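Uricase (Arthrobacter globiformis, PDB 2YZC) catalyses the oxidation of uric acid by molecular oxygen to 5-hydroxyisourate, with release of hydrogen peroxide, an early step on the way to allantoin. Local coordinates at residues Gln40-Thr45 / Ala110-Trp115; Lys129-Thr134 / Ala148-Leu153; Arg189-Thr194 / His292-Asn297; Ile240-Met245 / Glu280-Arg285. One frame throughout, in Å; residues are numbered along the deposited sequence.

Overall arrangement
From the N terminus, contact 1 joins strand 38-50 to strand 103-117 and closes a loop of 64 residues, half of them helical. Contact 2 follows as a beta hairpin of strands 131-140 and 143-157, with 13 residues between its segments. Contact 3 closes the longest loop, 97 residues, bringing the C-terminal tail back to strand 182-192, and contact 4, which joins strands 240-254 and 276-285, nests inside it. All four reach one curved antiparallel sheet. Contacts 1 and 2 touch through neighbouring strands, contacts 2 and 3 through the E151-R189 salt bridge, and contacts 3 and 4 through neighbouring strands and the W295-E242 bond. The centres of contacts 1 and 4 lie about 24 Å apart, on opposite sides of the chain's centre.

Contact 1: residues Gln40-Thr45 / Ala110-Trp115; sequences QDLNVT and AQQFFW
D41 meets the indole of W115 at its edge. W115 NE1 donates to D41 OD2 at 2.9 Å, using the anti lone pair of that oxygen, and the carboxylate and ring planes are only 19° apart. With CG anti to the backbone N (chi1 -165°), the carboxylate also passes the edge of the F113 ring, OD1 lying 3.7 Å from CD1. OD1 is taken by a salt bridge to R26 of strand 13-31, so both carboxylate oxygens have a donor and the buried charge has a mate. In the backbone, F113 N donates to D41 O over 3.0 Å in a nearly straight bond. The return link runs through a water, which accepts from D41 N (3.0 Å) and donates to F113 O (2.6 Å). These are adjacent antiparallel strands of the tunnelling-fold (T-fold) sheet of uricase, and two residues further along the bonds run both ways: N43 N gives to Q111 O at 3.0 Å and Q111 N to N43 O at 3.1 Å. On the face carrying L42 and Q112, L42 CD2 packs on Q112 CB at 3.7 Å. Helix 85-99 covers this face, and its T85 hydrogen-bonds Q112 OE1 through OG1.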
loop_
_atom_site.group_PDB
_atom_site.type_symbol
_atom_site.label_atom_id
_atom_site.label_comp_id
_atom_site.label_asym_id
_atom_site.label_seq_id
_atom_site.Cartn_x
_atom_site.Cartn_y
_atom_site.Cartn_z
ATOM N N GLN A 40 15.412 -19.193 5.103
ATOM C CA GLN A 40 15.138 -18.270 6.204
ATOM C C GLN A 40 15.049 -16.914 5.503
ATOM O O GLN A 40 15.961 -16.521 4.778
ATOM C CB GLN A 40 16.256 -18.312 7.251
ATOM C CG GLN A 40 16.195 -19.577 8.117
ATOM C CD GLN A 40 17.387 -19.714 9.041
ATOM O OE1 GLN A 40 17.268 -19.592 10.262
ATOM N NE2 GLN A 40 18.548 -19.959 8.460
ATOM N N ASP A 41 13.935 -16.217 5.704
ATOM C CA ASP A 41 13.678 -14.946 5.025
ATOM C C ASP A 41 13.387 -13.863 6.064
ATOM O O ASP A 41 12.381 -13.941 6.766
ATOM C CB ASP A 41 12.467 -15.150 4.096
ATOM C CG ASP A 41 12.295 -14.040 3.073
ATOM O OD1 ASP A 41 12.946 -12.982 3.201
ATOM O OD2 ASP A 41 11.484 -14.233 2.132
ATOM N N LEU A 42 14.257 -12.855 6.144
ATOM C CA LEU A 42 14.111 -11.773 7.122
ATOM C C LEU A 42 14.203 -10.346 6.567
ATOM O O LEU A 42 14.809 -10.107 5.523
ATOM C CB LEU A 42 15.194 -11.895 8.206
ATOM C CG LEU A 42 15.337 -13.173 9.035
ATOM C CD1 LEU A 42 16.568 -13.052 9.941
ATOM C CD2 LEU A 42 14.085 -13.393 9.860
ATOM N N ASN A 43 13.595 -9.409 7.298
ATOM C CA ASN A 43 13.643 -7.981 6.981
ATOM C C ASN A 43 14.250 -7.428 8.274
ATOM O O ASN A 43 13.551 -7.290 9.282
ATOM C CB ASN A 43 12.235 -7.409 6.777
ATOM C CG ASN A 43 12.254 -5.979 6.266
ATOM O OD1 ASN A 43 11.273 -5.238 6.403
ATOM N ND2 ASN A 43 13.366 -5.583 5.662
ATOM N N VAL A 44 15.542 -7.109 8.233
ATOM C CA VAL A 44 16.282 -6.654 9.415
ATOM C C VAL A 44 16.566 -5.160 9.547
ATOM O O VAL A 44 16.905 -4.485 8.581
ATOM C CB VAL A 44 17.642 -7.402 9.493
ATOM C CG1 VAL A 44 18.365 -7.076 10.793
ATOM C CG2 VAL A 44 17.408 -8.913 9.357
ATOM N N THR A 45 16.438 -4.658 10.770
ATOM C CA THR A 45 16.704 -3.257 11.055
ATOM C C THR A 45 17.680 -3.184 12.226
ATOM O O THR A 45 17.495 -3.858 13.241
ATOM C CB THR A 45 15.413 -2.503 11.414
ATOM O OG1 THR A 45 14.587 -2.388 10.244
ATOM C CG2 THR A 45 15.739 -1.106 11.951
ATOM N N ALA A 110 13.433 -7.504 13.482
ATOM C CA ALA A 110 13.276 -8.264 12.260
ATOM C C ALA A 110 11.882 -8.816 12.094
ATOM O O ALA A 110 11.172 -9.084 13.065
ATOM C CB ALA A 110 14.282 -9.414 12.219
ATOM N N GLN A 111 11.493 -8.942 10.836
ATOM C CA GLN A 111 10.230 -9.537 10.471
ATOM C C GLN A 111 10.712 -10.838 9.846
ATOM O O GLN A 111 11.746 -10.855 9.171
ATOM C CB GLN A 111 9.501 -8.686 9.430
ATOM C CG GLN A 111 8.814 -7.462 10.016
ATOM C CD GLN A 111 8.226 -6.563 8.948
ATOM O OE1 GLN A 111 7.211 -5.898 9.166
ATOM N NE2 GLN A 111 8.865 -6.527 7.793
ATOM N N GLN A 112 9.998 -11.927 10.108
ATOM C CA GLN A 112 10.355 -13.226 9.549
ATOM C C GLN A 112 9.195 -13.650 8.671
ATOM O O GLN A 112 8.042 -13.631 9.111
ATOM C CB GLN A 112 10.562 -14.265 10.652
ATOM C CG GLN A 112 11.008 -15.634 10.132
ATOM C CD GLN A 112 11.184 -16.652 11.243
ATOM O OE1 GLN A 112 11.606 -16.314 12.343
ATOM N NE2 GLN A 112 10.871 -17.911 10.952
ATOM N N PHE A 113 9.507 -14.023 7.433
ATOM C CA PHE A 113 8.503 -14.447 6.471
ATOM C C PHE A 113 8.560 -15.958 6.307
ATOM O O PHE A 113 9.638 -16.539 6.156
ATOM C CB PHE A 113 8.744 -13.747 5.134
ATOM C CG PHE A 113 8.863 -12.254 5.253
ATOM C CD1 PHE A 113 10.068 -11.615 4.990
ATOM C CD2 PHE A 113 7.779 -11.492 5.677
ATOM C CE1 PHE A 113 10.196 -10.232 5.150
ATOM C CE2 PHE A 113 7.894 -10.111 5.841
ATOM C CZ PHE A 113 9.106 -9.481 5.578
ATOM N N PHE A 114 7.395 -16.591 6.332
ATOM C CA PHE A 114 7.327 -18.039 6.222
ATOM C C PHE A 114 7.167 -18.573 4.808
ATOM O O PHE A 114 6.516 -17.956 3.962
ATOM C CB PHE A 114 6.196 -18.574 7.100
ATOM C CG PHE A 114 6.370 -18.256 8.561
ATOM C CD1 PHE A 114 5.597 -17.277 9.174
ATOM C CD2 PHE A 114 7.337 -18.915 9.314
ATOM C CE1 PHE A 114 5.785 -16.956 10.521
ATOM C CE2 PHE A 114 7.537 -18.601 10.661
ATOM C CZ PHE A 114 6.759 -17.620 11.264
ATOM N N TRP A 115 7.771 -19.738 4.578
ATOM C CA TRP A 115 7.724 -20.418 3.296
ATOM C C TRP A 115 7.351 -21.884 3.509
ATOM O O TRP A 115 7.725 -22.493 4.515
ATOM C CB TRP A 115 9.088 -20.367 2.599
ATOM C CG TRP A 115 9.504 -19.007 2.115
ATOM C CD1 TRP A 115 10.111 -18.023 2.843
ATOM C CD2 TRP A 115 9.342 -18.486 0.791
ATOM N NE1 TRP A 115 10.340 -16.923 2.054
ATOM C CE2 TRP A 115 9.879 -17.178 0.789
ATOM C CE3 TRP A 115 8.795 -18.996 -0.395
ATOM C CZ2 TRP A 115 9.886 -16.371 -0.354
ATOM C CZ3 TRP A 115 8.801 -18.190 -1.536
ATOM C CH2 TRP A 115 9.343 -16.893 -1.504
HETATM O O HOH W 1 11.781 -17.622 7.206
#

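Contact 2: residues Lys129-Thr134 / Ala148-Leu153; sequences KSEVRT and AGIEGL
T134 lays its methyl CG2 against the carboxylate of E151, 3.6 Å from CD, the two side chains crossing at about a right angle. CG of E151 sits between its own N and carbonyl carbon (chi1 62°), where it also packs on V132 CB at 3.9 Å. Under this face the backbones pair in both directions: V132 N with E151 O, E151 N with V132 O, and likewise T134 with G149. A CB on G149 would probably clash with T134 OG1, which stands 3.3 Å from G149 CA. Where the strands part, a water donates to both K129 O and G152 O, 2.8 Å from each. I150, on the other face with R133, brings CD1 to 3.8 Å from E131 OE2, and the E131 carboxylate is held by R207 and Y203. E151 OE2 in turn forms a salt bridge with R189; an alanine at E151 would probably leave R189 without its carboxylate mate and open a gap beside T134 CG2. K129 NZ crosses to G152 O of the second subunit, which returns the same bond. The segments belong to the beta hairpin of strands 131-140 and 143-157 in the T-fold sheet, the first flanked by strand 103-117 and the second by strand 182-192, while helix 199-216 packs on the face of R133 and I150.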
loop_
_atom_site.group_PDB
_atom_site.type_symbol
_atom_site.label_atom_id
_atom_site.label_comp_id
_atom_site.label_asym_id
_atom_site.label_seq_id
_atom_site.Cartn_x
_atom_site.Cartn_y
_atom_site.Cartn_z
ATOM N N LYS A 129 1.745 -16.295 3.357
ATOM C CA LYS A 129 1.559 -14.888 3.702
ATOM C C LYS A 129 0.505 -14.628 4.773
ATOM O O LYS A 129 0.181 -13.474 5.052
ATOM C CB LYS A 129 1.178 -14.107 2.442
ATOM C CG LYS A 129 2.150 -14.270 1.269
ATOM C CD LYS A 129 1.748 -13.373 0.102
ATOM C CE LYS A 129 2.767 -13.425 -1.035
ATOM N NZ LYS A 129 2.327 -12.599 -2.198
ATOM N N SER A 130 -0.007 -15.687 5.386
ATOM C CA SER A 130 -1.069 -15.539 6.378
ATOM C C SER A 130 -0.693 -14.906 7.710
ATOM O O SER A 130 -1.566 -14.566 8.500
ATOM C CB SER A 130 -1.740 -16.891 6.597
ATOM O OG SER A 130 -2.247 -17.351 5.354
ATOM N N GLU A 131 0.603 -14.745 7.952
ATOM C CA GLU A 131 1.076 -14.117 9.176
ATOM C C GLU A 131 2.545 -13.762 9.016
ATOM O O GLU A 131 3.241 -14.336 8.187
ATOM C CB GLU A 131 0.919 -15.058 10.370
ATOM C CG GLU A 131 1.868 -16.241 10.340
ATOM C CD GLU A 131 1.530 -17.287 11.378
ATOM O OE1 GLU A 131 0.393 -17.812 11.342
ATOM O OE2 GLU A 131 2.401 -17.586 12.224
ATOM N N VAL A 132 2.997 -12.806 9.819
ATOM C CA VAL A 132 4.382 -12.375 9.816
ATOM C C VAL A 132 4.833 -12.404 11.269
ATOM O O VAL A 132 4.122 -11.924 12.160
ATOM C CB VAL A 132 4.541 -10.945 9.268
ATOM C CG1 VAL A 132 5.984 -10.487 9.427
ATOM C CG2 VAL A 132 4.146 -10.905 7.785
ATOM N N ARG A 133 6.004 -12.986 11.499
ATOM C CA ARG A 133 6.569 -13.087 12.837
ATOM C C ARG A 133 7.559 -11.944 13.045
ATOM O O ARG A 133 8.302 -11.583 12.129
ATOM C CB ARG A 133 7.260 -14.442 12.994
ATOM C CG ARG A 133 8.097 -14.613 14.256
ATOM C CD ARG A 133 8.613 -16.043 14.341
ATOM N NE ARG A 133 9.583 -16.223 15.415
ATOM C CZ ARG A 133 10.182 -17.377 15.694
ATOM N NH1 ARG A 133 9.904 -18.462 14.979
ATOM N NH2 ARG A 133 11.075 -17.443 16.674
ATOM N N THR A 134 7.563 -11.375 14.249
ATOM C CA THR A 134 8.458 -10.271 14.545
ATOM C C THR A 134 9.289 -10.523 15.796
ATOM O O THR A 134 8.919 -11.319 16.658
ATOM C CB THR A 134 7.674 -8.955 14.758
ATOM O OG1 THR A 134 6.875 -9.057 15.946
ATOM C CG2 THR A 134 6.763 -8.676 13.571
ATOM N N ALA A 148 8.874 -10.685 21.154
ATOM C CA ALA A 148 8.518 -11.413 19.941
ATOM C C ALA A 148 7.064 -11.084 19.647
ATOM O O ALA A 148 6.342 -10.626 20.526
ATOM C CB ALA A 148 8.689 -12.923 20.147
ATOM N N GLY A 149 6.627 -11.300 18.415
ATOM C CA GLY A 149 5.248 -10.991 18.110
ATOM C C GLY A 149 4.744 -11.604 16.827
ATOM O O GLY A 149 5.471 -12.293 16.110
ATOM N N ILE A 150 3.474 -11.352 16.551
ATOM C CA ILE A 150 2.846 -11.853 15.346
ATOM C C ILE A 150 1.961 -10.736 14.820
ATOM O O ILE A 150 1.424 -9.940 15.593
ATOM C CB ILE A 150 1.995 -13.109 15.643
ATOM C CG1 ILE A 150 1.437 -13.687 14.339
ATOM C CG2 ILE A 150 0.864 -12.757 16.595
ATOM C CD1 ILE A 150 0.770 -15.039 14.514
ATOM N N GLU A 151 1.834 -10.652 13.504
ATOM C CA GLU A 151 0.994 -9.630 12.909
ATOM C C GLU A 151 0.456 -10.127 11.580
ATOM O O GLU A 151 0.923 -11.137 11.054
ATOM C CB GLU A 151 1.787 -8.330 12.717
ATOM C CG GLU A 151 2.984 -8.434 11.789
ATOM C CD GLU A 151 3.891 -7.214 11.878
ATOM O OE1 GLU A 151 4.738 -7.020 10.977
ATOM O OE2 GLU A 151 3.763 -6.451 12.858
ATOM N N GLY A 152 -0.558 -9.435 11.070
ATOM C CA GLY A 152 -1.140 -9.801 9.791
ATOM C C GLY A 152 -1.947 -11.084 9.782
ATOM O O GLY A 152 -2.258 -11.611 8.715
ATOM N N LEU A 153 -2.286 -11.593 10.962
ATOM C CA LEU A 153 -3.068 -12.819 11.066
ATOM C C LEU A 153 -4.544 -12.474 11.265
ATOM O O LEU A 153 -4.986 -12.198 12.381
ATOM C CB LEU A 153 -2.564 -13.666 12.233
ATOM C CG LEU A 153 -3.329 -14.957 12.529
ATOM C CD1 LEU A 153 -3.428 -15.823 11.285
ATOM C CD2 LEU A 153 -2.619 -15.701 13.649
HETATM O O HOH W 2 0.054 -11.693 7.182
#

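Contact 3: residues Arg189-Thr194 / His292-Asn297; sequences RWRYNT and HPIWSN
R191 runs out with CG anti to its backbone N (chi1 179°) and then bends at chi3 (70°), which turns NE toward H292, whose own CG is also anti to its N. Here the C-terminal tail, wound into a short 3-10 turn at 293-295, lies over the end of strand 182-192 in the T-fold sheet, packing without a direct hydrogen bond between the two segments. R191 CD sits over the imidazole face of H292, 4.0 Å from the ring centroid, a CH-pi contact. The guanidinium follows it, its plane 24° from that of the ring, with H292 ND1 3.4 Å above the guanidinium plane and offset toward the rim. I294 adds its CG2, 4.1 Å from R191 CD. Further back along the strand, R189 CB lies at the edge of the W295 indole, in its plane and 3.9 Å from CZ3. R189 O is 3.7 Å from W295 CH2. E242 OE1, on the neighbouring strand 240-254, bonds both R191 NE and W295 NE1, so one carboxylate oxygen links the two sides of the contact. An alanine at R191 would probably leave E242 without its charged mate and take the cover from one face of H292. W190, whose CB points away from the tail, has its own partner two residues on: NE1 donates to Y192 OH at 2.9 Å, close to the indole plane.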
loop_
_atom_site.group_PDB
_atom_site.type_symbol
_atom_site.label_atom_id
_atom_site.label_comp_id
_atom_site.label_asym_id
_atom_site.label_seq_id
_atom_site.Cartn_x
_atom_site.Cartn_y
_atom_site.Cartn_z
ATOM N N ARG A 189 2.313 -8.768 20.834
ATOM C CA ARG A 189 3.732 -8.708 21.128
ATOM C C ARG A 189 3.921 -9.060 22.597
ATOM O O ARG A 189 3.209 -8.550 23.466
ATOM C CB ARG A 189 4.269 -7.312 20.810
ATOM C CG ARG A 189 4.530 -7.133 19.321
ATOM C CD ARG A 189 4.676 -5.684 18.922
ATOM N NE ARG A 189 5.054 -5.550 17.516
ATOM C CZ ARG A 189 4.398 -6.099 16.495
ATOM N NH1 ARG A 189 3.313 -6.835 16.707
ATOM N NH2 ARG A 189 4.826 -5.905 15.254
ATOM N N TRP A 190 4.859 -9.961 22.860
ATOM C CA TRP A 190 5.124 -10.395 24.225
ATOM C C TRP A 190 6.602 -10.260 24.585
ATOM O O TRP A 190 7.496 -10.514 23.765
ATOM C CB TRP A 190 4.618 -11.838 24.413
ATOM C CG TRP A 190 5.157 -12.836 23.421
ATOM C CD1 TRP A 190 6.239 -13.652 23.588
ATOM C CD2 TRP A 190 4.625 -13.140 22.122
ATOM N NE1 TRP A 190 6.412 -14.447 22.481
ATOM C CE2 TRP A 190 5.437 -14.154 21.565
ATOM C CE3 TRP A 190 3.543 -12.656 21.376
ATOM C CZ2 TRP A 190 5.200 -14.697 20.295
ATOM C CZ3 TRP A 190 3.307 -13.197 20.107
ATOM C CH2 TRP A 190 4.134 -14.207 19.584
ATOM N N ARG A 191 6.851 -9.828 25.816
ATOM C CA ARG A 191 8.207 -9.620 26.299
ATOM C C ARG A 191 8.691 -10.774 27.169
ATOM O O ARG A 191 8.025 -11.161 28.127
ATOM C CB ARG A 191 8.280 -8.319 27.101
ATOM C CG ARG A 191 9.667 -8.016 27.673
ATOM C CD ARG A 191 9.707 -6.633 28.315
ATOM N NE ARG A 191 8.926 -6.555 29.548
ATOM C CZ ARG A 191 9.316 -7.071 30.712
ATOM N NH1 ARG A 191 10.476 -7.707 30.805
ATOM N NH2 ARG A 191 8.551 -6.945 31.788
ATOM N N TYR A 192 9.855 -11.318 26.825
ATOM C CA TYR A 192 10.434 -12.414 27.582
ATOM C C TYR A 192 11.200 -11.841 28.768
ATOM O O TYR A 192 11.780 -10.763 28.671
ATOM C CB TYR A 192 11.386 -13.218 26.696
ATOM C CG TYR A 192 10.699 -13.943 25.559
ATOM C CD1 TYR A 192 9.709 -14.891 25.810
ATOM C CD2 TYR A 192 11.052 -13.698 24.231
ATOM C CE1 TYR A 192 9.087 -15.583 24.772
ATOM C CE2 TYR A 192 10.438 -14.385 23.182
ATOM C CZ TYR A 192 9.458 -15.327 23.463
ATOM O OH TYR A 192 8.853 -16.018 22.441
ATOM N N ASN A 193 11.196 -12.554 29.889
ATOM C CA ASN A 193 11.924 -12.085 31.063
ATOM C C ASN A 193 13.308 -12.727 31.128
ATOM O O ASN A 193 14.036 -12.567 32.110
ATOM C CB ASN A 193 11.127 -12.374 32.345
ATOM C CG ASN A 193 10.612 -13.796 32.414
ATOM O OD1 ASN A 193 9.478 -14.032 32.838
ATOM N ND2 ASN A 193 11.439 -14.751 32.017
ATOM N N THR A 194 13.663 -13.441 30.062
ATOM C CA THR A 194 14.954 -14.114 29.957
ATOM C C THR A 194 15.254 -14.411 28.492
ATOM O O THR A 194 14.333 -14.570 27.695
ATOM C CB THR A 194 14.957 -15.452 30.718
ATOM O OG1 THR A 194 16.205 -16.119 30.497
ATOM C CG2 THR A 194 13.822 -16.349 30.230
ATOM N N HIS A 292 8.538 -1.244 30.756
ATOM C CA HIS A 292 9.856 -1.543 30.216
ATOM C C HIS A 292 10.124 -0.603 29.047
ATOM O O HIS A 292 9.265 -0.414 28.186
ATOM C CB HIS A 292 9.934 -2.992 29.739
ATOM C CG HIS A 292 11.331 -3.449 29.467
ATOM N ND1 HIS A 292 11.984 -4.364 30.266
ATOM C CD2 HIS A 292 12.223 -3.069 28.521
ATOM C CE1 HIS A 292 13.219 -4.525 29.825
ATOM N NE2 HIS A 292 13.389 -3.751 28.769
ATOM N N PRO A 293 11.321 0.008 29.007
ATOM C CA PRO A 293 11.729 0.942 27.952
ATOM C C PRO A 293 11.629 0.415 26.519
ATOM O O PRO A 293 11.484 1.196 25.582
ATOM C CB PRO A 293 13.168 1.278 28.334
ATOM C CG PRO A 293 13.141 1.196 29.820
ATOM C CD PRO A 293 12.353 -0.070 30.054
ATOM N N ILE A 294 11.703 -0.901 26.347
ATOM C CA ILE A 294 11.633 -1.482 25.008
ATOM C C ILE A 294 10.325 -1.146 24.291
ATOM O O ILE A 294 10.267 -1.126 23.060
ATOM C CB ILE A 294 11.812 -3.025 25.058
ATOM C CG1 ILE A 294 12.068 -3.572 23.651
ATOM C CG2 ILE A 294 10.568 -3.682 25.654
ATOM C CD1 ILE A 294 12.604 -4.992 23.644
ATOM N N TRP A 295 9.275 -0.870 25.056
ATOM C CA TRP A 295 7.983 -0.548 24.464
ATOM C C TRP A 295 7.931 0.843 23.845
ATOM O O TRP A 295 7.082 1.118 23.000
ATOM C CB TRP A 295 6.872 -0.693 25.508
ATOM C CG TRP A 295 6.679 -2.108 25.968
ATOM C CD1 TRP A 295 6.858 -2.594 27.231
ATOM C CD2 TRP A 295 6.269 -3.220 25.164
ATOM N NE1 TRP A 295 6.583 -3.939 27.264
ATOM C CE2 TRP A 295 6.217 -4.350 26.008
ATOM C CE3 TRP A 295 5.937 -3.371 23.808
ATOM C CZ2 TRP A 295 5.846 -5.616 25.546
ATOM C CZ3 TRP A 295 5.567 -4.633 23.345
ATOM C CH2 TRP A 295 5.524 -5.739 24.215
ATOM N N SER A 296 8.846 1.715 24.254
ATOM C CA SER A 296 8.879 3.076 23.731
ATOM C C SER A 296 9.389 3.134 22.294
ATOM O O SER A 296 8.936 3.963 21.501
ATOM C CB SER A 296 9.752 3.956 24.626
ATOM O OG SER A 296 9.252 3.967 25.951
ATOM N N ASN A 297 10.329 2.252 21.965
ATOM C CA ASN A 297 10.907 2.191 20.623
ATOM C C ASN A 297 11.777 3.407 20.302
ATOM O O ASN A 297 12.879 3.206 19.745
ATOM C CB ASN A 297 9.797 2.043 19.574
#

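Contact 4: residues Ile240-Met245 / Glu280-Arg285; sequences IDEIKM and EATIQR
I243 and I283 form a hydrogen-bonded antiparallel pair, I243 N to I283 O at 3.0 Å and I283 N to I243 O at 2.9 Å, and M245 and A281 repeat the pattern. The segment axes run 168° apart, 4.8 Å from each other at the closest. Beside the isoleucine pair, M245 CE reaches I283 CG1 at 4.3 Å; helix 222-236 packs on A281 and I283 on this face. On the other face K244 lies alongside T282, its CE 3.3 Å from OG1. The outer strand does not end the sheet: E280, A281, I283 and Q284 pair with an antiparallel strand of the third subunit, as in barrel-forming T-fold proteins. At the far end R285 bends at chi3 (-65°) and grips I240 O side-on with NE (3.2 Å) and NH2 (3.0 Å), while D241 OD1 makes only a long salt bridge to NE. The guanidinium is held chiefly by backbone carbonyls, I240 O and, through NH2, I234 O of helix 222-236, and D241 is likely to add only weak attraction.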
loop_
_atom_site.group_PDB
_atom_site.type_symbol
_atom_site.label_atom_id
_atom_site.label_comp_id
_atom_site.label_asym_id
_atom_site.label_seq_id
_atom_site.Cartn_x
_atom_site.Cartn_y
_atom_site.Cartn_z
ATOM N N ILE A 240 7.401 -15.457 29.891
ATOM C CA ILE A 240 6.762 -14.243 29.395
ATOM C C ILE A 240 6.238 -13.386 30.546
ATOM O O ILE A 240 5.488 -13.863 31.394
ATOM C CB ILE A 240 5.595 -14.579 28.429
ATOM C CG1 ILE A 240 6.139 -15.318 27.197
ATOM C CG2 ILE A 240 4.876 -13.296 28.022
ATOM C CD1 ILE A 240 5.065 -15.728 26.174
ATOM N N ASP A 241 6.638 -12.119 30.579
ATOM C CA ASP A 241 6.183 -11.215 31.635
ATOM C C ASP A 241 4.936 -10.431 31.269
ATOM O O ASP A 241 4.170 -10.019 32.144
ATOM C CB ASP A 241 7.289 -10.233 32.011
ATOM C CG ASP A 241 8.053 -10.666 33.244
ATOM O OD1 ASP A 241 7.765 -11.764 33.765
ATOM O OD2 ASP A 241 8.939 -9.906 33.685
ATOM N N GLU A 242 4.731 -10.211 29.976
ATOM C CA GLU A 242 3.572 -9.459 29.539
ATOM C C GLU A 242 3.343 -9.606 28.048
ATOM O O GLU A 242 4.260 -9.895 27.285
ATOM C CB GLU A 242 3.752 -7.977 29.868
ATOM C CG GLU A 242 5.069 -7.403 29.357
ATOM C CD GLU A 242 5.195 -5.917 29.609
ATOM O OE1 GLU A 242 6.331 -5.396 29.538
ATOM O OE2 GLU A 242 4.157 -5.269 29.867
ATOM N N ILE A 243 2.100 -9.410 27.646
ATOM C CA ILE A 243 1.751 -9.486 26.241
ATOM C C ILE A 243 0.830 -8.315 25.966
ATOM O O ILE A 243 -0.061 -8.006 26.761
ATOM C CB ILE A 243 1.053 -10.823 25.902
ATOM C CG1 ILE A 243 0.675 -10.845 24.415
ATOM C CG2 ILE A 243 -0.177 -11.014 26.776
ATOM C CD1 ILE A 243 0.154 -12.176 23.935
ATOM N N LYS A 244 1.076 -7.638 24.853
ATOM C CA LYS A 244 0.268 -6.498 24.464
ATOM C C LYS A 244 -0.410 -6.846 23.159
ATOM O O LYS A 244 0.206 -7.445 22.280
ATOM C CB LYS A 244 1.134 -5.258 24.261
ATOM C CG LYS A 244 1.783 -4.737 25.526
ATOM C CD LYS A 244 2.478 -3.413 25.275
ATOM C CE LYS A 244 2.861 -2.744 26.585
ATOM N NZ LYS A 244 3.384 -1.374 26.345
ATOM N N MET A 245 -1.675 -6.470 23.038
ATOM C CA MET A 245 -2.408 -6.741 21.816
ATOM C C MET A 245 -3.126 -5.498 21.326
ATOM O O MET A 245 -3.552 -4.648 22.114
ATOM C CB MET A 245 -3.415 -7.866 22.041
ATOM C CG MET A 245 -2.771 -9.213 22.279
ATOM S SD MET A 245 -3.955 -10.435 22.858
ATOM C CE MET A 245 -3.763 -10.242 24.605
ATOM N N GLU A 280 -7.258 -2.215 22.560
ATOM C CA GLU A 280 -5.875 -2.536 22.898
ATOM C C GLU A 280 -5.667 -2.696 24.399
ATOM O O GLU A 280 -6.312 -2.019 25.206
ATOM C CB GLU A 280 -4.951 -1.437 22.369
ATOM C CG GLU A 280 -5.434 -0.810 21.060
ATOM C CD GLU A 280 -4.422 0.134 20.442
ATOM O OE1 GLU A 280 -3.468 -0.354 19.803
ATOM O OE2 GLU A 280 -4.575 1.364 20.600
ATOM N N ALA A 281 -4.753 -3.583 24.775
ATOM C CA ALA A 281 -4.485 -3.807 26.184
ATOM C C ALA A 281 -3.209 -4.584 26.443
ATOM O O ALA A 281 -2.692 -5.287 25.573
ATOM C CB ALA A 281 -5.653 -4.533 26.830
ATOM N N THR A 282 -2.721 -4.436 27.668
ATOM C CA THR A 282 -1.528 -5.114 28.137
ATOM C C THR A 282 -1.978 -6.067 29.239
ATOM O O THR A 282 -2.660 -5.655 30.182
ATOM C CB THR A 282 -0.522 -4.126 28.756
ATOM O OG1 THR A 282 -0.196 -3.101 27.812
ATOM C CG2 THR A 282 0.750 -4.857 29.164
ATOM N N ILE A 283 -1.624 -7.338 29.104
ATOM C CA ILE A 283 -1.949 -8.337 30.113
ATOM C C ILE A 283 -0.590 -8.661 30.732
ATOM O O ILE A 283 0.326 -9.089 30.029
ATOM C CB ILE A 283 -2.564 -9.599 29.480
ATOM C CG1 ILE A 283 -3.866 -9.243 28.761
ATOM C CG2 ILE A 283 -2.839 -10.639 30.549
ATOM C CD1 ILE A 283 -4.944 -8.687 29.675
ATOM N N GLN A 284 -0.460 -8.441 32.039
ATOM C CA GLN A 284 0.808 -8.659 32.727
ATOM C C GLN A 284 0.811 -9.699 33.839
ATOM O O GLN A 284 -0.225 -10.016 34.424
ATOM C CB GLN A 284 1.300 -7.337 33.325
ATOM C CG GLN A 284 1.729 -6.290 32.321
ATOM C CD GLN A 284 2.230 -5.018 32.985
ATOM O OE1 GLN A 284 2.950 -4.223 32.373
ATOM N NE2 GLN A 284 1.843 -4.813 34.241
ATOM N N ARG A 285 1.998 -10.227 34.120
ATOM C CA ARG A 285 2.171 -11.183 35.202
ATOM C C ARG A 285 2.208 -10.275 36.433
ATOM O O ARG A 285 2.934 -9.281 36.448
ATOM C CB ARG A 285 3.502 -11.924 35.041
ATOM C CG ARG A 285 3.752 -13.023 36.061
ATOM C CD ARG A 285 5.080 -13.731 35.782
ATOM N NE ARG A 285 5.062 -14.440 34.505
ATOM C CZ ARG A 285 4.363 -15.549 34.274
ATOM N NH1 ARG A 285 3.630 -16.084 35.240
ATOM N NH2 ARG A 285 4.388 -16.116 33.074
#